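Local coordinates for IscA (Thermosynechococcus elongatus, PDB 1X0G), which binds a [2Fe-2S] cluster and serves as a scaffold for iron-sulphur cluster biosynthesis, at the interface of chains A and B and the interface of chains A and C. Coordinates in Å, arbitrary orientation; residue numbers count along the deposited sequence, not the author numbering. Chains: chain A/B/C, IscA.

Contact 1: the interface of chains A and B. Residues chain A 40, 69, 72-73; chain B 33-34.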
# COMPACT_ATOMS: atom_id res chain seq x y z
N TRP A 40 -1.11 -10.85 2.37
CA TRP A 40 -0.95 -11.40 1.07
C TRP A 40 -1.97 -12.49 0.90
O TRP A 40 -2.20 -13.27 1.87
CB TRP A 40 0.42 -12.09 0.95
CG TRP A 40 1.55 -11.18 1.07
CD1 TRP A 40 2.49 -11.16 2.06
CD2 TRP A 40 1.93 -10.15 0.14
NE1 TRP A 40 3.43 -10.17 1.80
CE2 TRP A 40 3.09 -9.53 0.65
CE3 TRP A 40 1.37 -9.68 -1.07
CZ2 TRP A 40 3.72 -8.48 -0.03
CZ3 TRP A 40 1.99 -8.62 -1.73
CH2 TRP A 40 3.16 -8.03 -1.20
N GLU A 69 9.83 -12.74 -7.21
CA GLU A 69 9.75 -11.69 -6.24
C GLU A 69 9.18 -12.24 -4.92
O GLU A 69 9.44 -11.68 -3.84
CB GLU A 69 8.88 -10.57 -6.79
CG GLU A 69 7.36 -10.98 -6.91
CD GLU A 69 6.92 -11.37 -8.35
OE1 GLU A 69 5.73 -11.07 -8.65
OE2 GLU A 69 7.75 -11.96 -9.15
N GLU A 72 10.73 -15.47 -1.29
CA GLU A 72 10.87 -15.27 0.14
C GLU A 72 9.61 -15.60 0.83
O GLU A 72 9.66 -16.22 1.88
CB GLU A 72 11.20 -13.80 0.45
CG GLU A 72 12.74 -13.52 0.45
CD GLU A 72 13.09 -12.13 1.02
OE1 GLU A 72 12.39 -11.60 1.97
OE2 GLU A 72 14.09 -11.57 0.51
N LEU A 73 8.47 -15.19 0.28
CA LEU A 73 7.21 -15.38 0.93
C LEU A 73 6.66 -16.82 0.78
O LEU A 73 5.77 -17.21 1.53
CB LEU A 73 6.22 -14.44 0.35
CG LEU A 73 6.42 -12.96 0.58
CD1 LEU A 73 5.25 -12.15 -0.20
CD2 LEU A 73 6.52 -12.54 2.14
N GLN B 33 11.23 -5.79 -2.74
CA GLN B 33 11.13 -6.79 -1.72
C GLN B 33 9.83 -6.77 -1.00
O GLN B 33 9.21 -5.74 -0.83
CB GLN B 33 12.22 -6.58 -0.76
CG GLN B 33 13.54 -7.34 -1.01
CD GLN B 33 14.38 -7.11 0.21
OE1 GLN B 33 15.14 -8.00 0.67
NE2 GLN B 33 14.16 -5.94 0.85
N PRO B 34 9.36 -7.95 -0.62
CA PRO B 34 8.09 -7.98 0.02
C PRO B 34 8.09 -7.20 1.29
O PRO B 34 8.92 -7.45 2.13
CB PRO B 34 7.87 -9.51 0.29
CG PRO B 34 9.17 -10.11 0.15
CD PRO B 34 9.85 -9.32 -0.93
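B:Pro34 presses the edge of its ring, chiefly CB and CG, into the branched end of A:Leu73, and this is the tightly packed half of the patch. The shortest apolar separation across it is 3.7 Å, from the branch carbon CG of A:Leu73 to CB of B:Pro34. Both methyls of the leucine take part, with CD1 and CD2 each 3.8 Å from the same proline CB, so the fork straddles that carbon while the two side chains run past each other in opposite directions. A:Leu73 presents the fork with CG anti to its carbonyl carbon (chi1 -67°). Its CD1 also lies 3.3 Å above the plane of the A:Trp40 ring, near the rim, so the indole backs the leucine from within chain A. The proline CD faces the backbone carbonyl of A:Glu69, its carbon 3.8 Å from that O. The other half is looser and polar. A:Glu72 reaches out with its chain extended beyond CG, and its OE1 comes to 4.0 Å from CG of B:Pro34. Its carboxylate plane is turned 84° from the amide of B:Gln33. Two oxygens face each other there with no donor between them: A:Glu72 OE2 stops 3.7 Å from B:Gln33 OE1.

Contact 2: the interface of chains A and B. Residues chain A 12, 28, 44, 46; chain B 84-85.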
# COMPACT_ATOMS: atom_id res chain seq x y z
N LEU A 12 -6.63 -30.33 -9.62
CA LEU A 12 -6.04 -29.61 -10.77
C LEU A 12 -6.26 -30.26 -12.19
O LEU A 12 -5.94 -29.64 -13.23
CB LEU A 12 -4.59 -29.19 -10.52
CG LEU A 12 -4.56 -27.97 -9.58
CD1 LEU A 12 -3.13 -27.52 -9.36
CD2 LEU A 12 -5.46 -26.81 -10.09
N LEU A 28 1.54 -24.85 -13.18
CA LEU A 28 0.84 -23.97 -12.20
C LEU A 28 1.64 -22.81 -11.61
O LEU A 28 2.81 -22.95 -11.25
CB LEU A 28 0.27 -24.78 -11.01
CG LEU A 28 -0.53 -24.02 -9.93
CD1 LEU A 28 -1.94 -23.62 -10.45
CD2 LEU A 28 -0.62 -24.80 -8.62
N LEU A 44 -3.57 -17.96 -7.87
CA LEU A 44 -3.25 -19.22 -8.53
C LEU A 44 -3.71 -19.21 -9.94
O LEU A 44 -4.89 -19.03 -10.23
CB LEU A 44 -3.99 -20.35 -7.86
CG LEU A 44 -3.56 -20.97 -6.52
CD1 LEU A 44 -4.38 -22.23 -6.40
CD2 LEU A 44 -2.09 -21.33 -6.28
N LEU A 46 -3.50 -21.27 -13.86
CA LEU A 46 -3.10 -22.35 -14.74
C LEU A 46 -2.49 -21.65 -15.90
O LEU A 46 -3.12 -20.76 -16.49
CB LEU A 46 -4.35 -23.03 -15.24
CG LEU A 46 -5.37 -23.75 -14.34
CD1 LEU A 46 -6.66 -24.04 -15.18
CD2 LEU A 46 -4.82 -25.08 -13.72
N ASP B 84 -11.67 -17.26 -9.52
CA ASP B 84 -10.57 -18.03 -10.13
C ASP B 84 -10.41 -19.37 -9.34
O ASP B 84 -11.30 -19.78 -8.60
CB ASP B 84 -9.26 -17.16 -10.16
CG ASP B 84 -8.76 -16.79 -8.73
OD1 ASP B 84 -9.00 -15.64 -8.21
OD2 ASP B 84 -8.12 -17.68 -8.11
N LEU B 85 -9.25 -20.00 -9.47
CA LEU B 85 -8.89 -21.14 -8.69
C LEU B 85 -9.03 -20.95 -7.19
O LEU B 85 -9.38 -21.92 -6.54
CB LEU B 85 -7.47 -21.55 -8.99
CG LEU B 85 -7.10 -21.69 -10.44
CD1 LEU B 85 -6.03 -22.77 -10.57
CD2 LEU B 85 -8.34 -22.04 -11.28
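B:Leu85 projects its side chain into a group of leucines on chain A, meeting A:Leu44, A:Leu46 and A:Leu12 at about right angles and running antiparallel past A:Leu28. With A:Leu44 the crossing occurs near the backbone, where CB of B:Leu85 lies 3.9 Å from CB of A:Leu44. Farther out, the methyl CD1 does most of the probing. It is 4.0 Å from CG of A:Leu46 and 4.1 Å from CD2 of A:Leu12, and so touches side chains from two directions. A:Leu28 joins them at its own tip, its CG anti to the backbone N (chi1 -178°), which brings CD1 to 4.2 Å from CD1 of B:Leu85. These separations indicate ordinary hydrophobic packing, with B:Leu85 giving up 52 Å² of surface, more than any other residue of the patch. The preceding residue, B:Asp84, ends strand 78-84 and contributes little. The tightest approach of B:Leu85 is to the backbone of strand 40-46 and not to a side chain: its CG sits 3.5 Å from the A:Leu44 carbonyl O, a van der Waals approach of an aliphatic carbon to a backbone oxygen.

Contact 3: the interface of chains A and C. Residues chain A 32, 34, 40, 69-70; chain C 38-40, 73.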
# COMPACT_ATOMS: atom_id res chain seq x y z
N VAL A 32 1.52 -13.88 -5.18
CA VAL A 32 0.71 -13.34 -4.09
C VAL A 32 0.10 -12.03 -4.51
O VAL A 32 0.62 -11.32 -5.35
CB VAL A 32 1.60 -13.04 -2.89
CG1 VAL A 32 2.25 -14.29 -2.36
CG2 VAL A 32 2.68 -12.01 -3.30
N PRO A 34 -1.59 -8.34 -2.68
CA PRO A 34 -2.00 -7.72 -1.43
C PRO A 34 -3.45 -8.02 -1.14
O PRO A 34 -4.23 -8.06 -2.09
CB PRO A 34 -1.87 -6.21 -1.74
CG PRO A 34 -0.95 -6.13 -2.97
CD PRO A 34 -1.10 -7.38 -3.71
N TRP A 40 -1.11 -10.85 2.37
CA TRP A 40 -0.95 -11.40 1.07
C TRP A 40 -1.97 -12.49 0.90
O TRP A 40 -2.20 -13.27 1.87
CB TRP A 40 0.42 -12.09 0.95
CG TRP A 40 1.55 -11.18 1.07
CD1 TRP A 40 2.49 -11.16 2.06
CD2 TRP A 40 1.93 -10.15 0.14
NE1 TRP A 40 3.43 -10.17 1.80
CE2 TRP A 40 3.09 -9.53 0.65
CE3 TRP A 40 1.37 -9.68 -1.07
CZ2 TRP A 40 3.72 -8.48 -0.03
CZ3 TRP A 40 1.99 -8.62 -1.73
CH2 TRP A 40 3.16 -8.03 -1.20
N GLU A 69 9.83 -12.74 -7.21
CA GLU A 69 9.75 -11.69 -6.24
C GLU A 69 9.18 -12.24 -4.92
O GLU A 69 9.44 -11.68 -3.84
CB GLU A 69 8.88 -10.57 -6.79
CG GLU A 69 7.36 -10.98 -6.91
CD GLU A 69 6.92 -11.37 -8.35
OE1 GLU A 69 5.73 -11.07 -8.65
OE2 GLU A 69 7.75 -11.96 -9.15
N ALA A 70 8.45 -13.37 -5.01
CA ALA A 70 7.70 -13.93 -3.86
C ALA A 70 8.37 -15.10 -3.26
O ALA A 70 7.97 -15.55 -2.22
CB ALA A 70 6.30 -14.23 -4.21
N GLY C 38 0.01 -6.18 2.24
CA GLY C 38 1.30 -6.49 1.71
C GLY C 38 1.66 -5.48 0.68
O GLY C 38 0.81 -4.92 0.05
N ASP C 39 2.92 -5.18 0.55
CA ASP C 39 3.37 -4.15 -0.32
C ASP C 39 4.80 -4.47 -0.89
O ASP C 39 5.59 -5.16 -0.27
CB ASP C 39 3.37 -2.89 0.50
CG ASP C 39 3.95 -1.69 -0.28
OD1 ASP C 39 4.91 -1.02 0.21
OD2 ASP C 39 3.47 -1.42 -1.40
N TRP C 40 5.15 -4.06 -2.08
CA TRP C 40 6.51 -4.29 -2.50
C TRP C 40 7.31 -3.04 -2.11
O TRP C 40 6.85 -1.87 -2.39
CB TRP C 40 6.52 -4.56 -3.94
CG TRP C 40 5.78 -5.78 -4.20
CD1 TRP C 40 4.49 -5.88 -4.55
CD2 TRP C 40 6.27 -7.10 -4.07
NE1 TRP C 40 4.13 -7.18 -4.67
CE2 TRP C 40 5.22 -7.95 -4.38
CE3 TRP C 40 7.49 -7.65 -3.71
CZ2 TRP C 40 5.33 -9.34 -4.31
CZ3 TRP C 40 7.65 -9.01 -3.69
CH2 TRP C 40 6.57 -9.86 -3.99
N LEU C 73 6.06 -6.26 -12.17
CA LEU C 73 5.60 -5.37 -11.15
C LEU C 73 6.01 -3.95 -11.20
O LEU C 73 5.45 -3.16 -10.39
CB LEU C 73 6.25 -5.73 -9.82
CG LEU C 73 5.57 -6.67 -8.87
CD1 LEU C 73 6.68 -7.12 -7.99
CD2 LEU C 73 4.44 -5.90 -8.16
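C:Trp40 and A:Trp40 meet rim to face: CH2 of A:Trp40 stands 3.6 Å above the plane of the C:Trp40 indole, offset toward its rim, and the two ring planes are tilted by roughly 50°, so this is no parallel stack. A CH-pi contact supplies the second kind of interaction. C:Gly38 CA lies 3.6 Å from the centroid of the six-membered ring of A:Trp40, over one face, while A:Val32 CG2 covers the opposite face from within chain A. Aliphatic packing fills the other face of C:Trp40. With CG between backbone N and carbonyl carbon (chi1 68°), A:Glu69 sets that CG over this face near the rim, beside C:Leu73 CD1 over the centre; its CB is 3.7 Å from CH2. The indole is thus held between A:Trp40 and the A:Glu69-C:Leu73 pair. Polar atoms make contacts rather than bonds: the A:Glu69 carbonyl O lies in the C:Trp40 ring plane at its edge, 3.2 Å from CZ3, and the C:Asp39 backbone N is 3.3 Å from A:Trp40 CH2. C:Gly38 O lies 3.5 Å from A:Pro34 CB. In the fold, the long strand 28-47 of chain C lays C:Gly38 and C:Trp40 against strands 28-34 and 40-46 and the 3-10 helix 68-70 of chain A.

Contacts 1 and 3 are nearly one site, their C-alpha centres about 5 Å apart, and they share A:Trp40 and A:Glu69. Chain C packs directly on the A:Trp40 indole, which for chain B is mainly second-shell support behind A:Leu73. Contact 2 stands apart, about 20 Å from contact 1 and 18 Å from contact 3, yet strand 40-46 of chain A runs through all three. Chain A breaks this region into strands 28-34 and 40-46 around A:Cys37, a cluster-binding position, whereas B and C carry continuous strands 27-46 and 28-47. The different limits suggest differing conformations, which would fit a domain-swapped, asymmetric assembly.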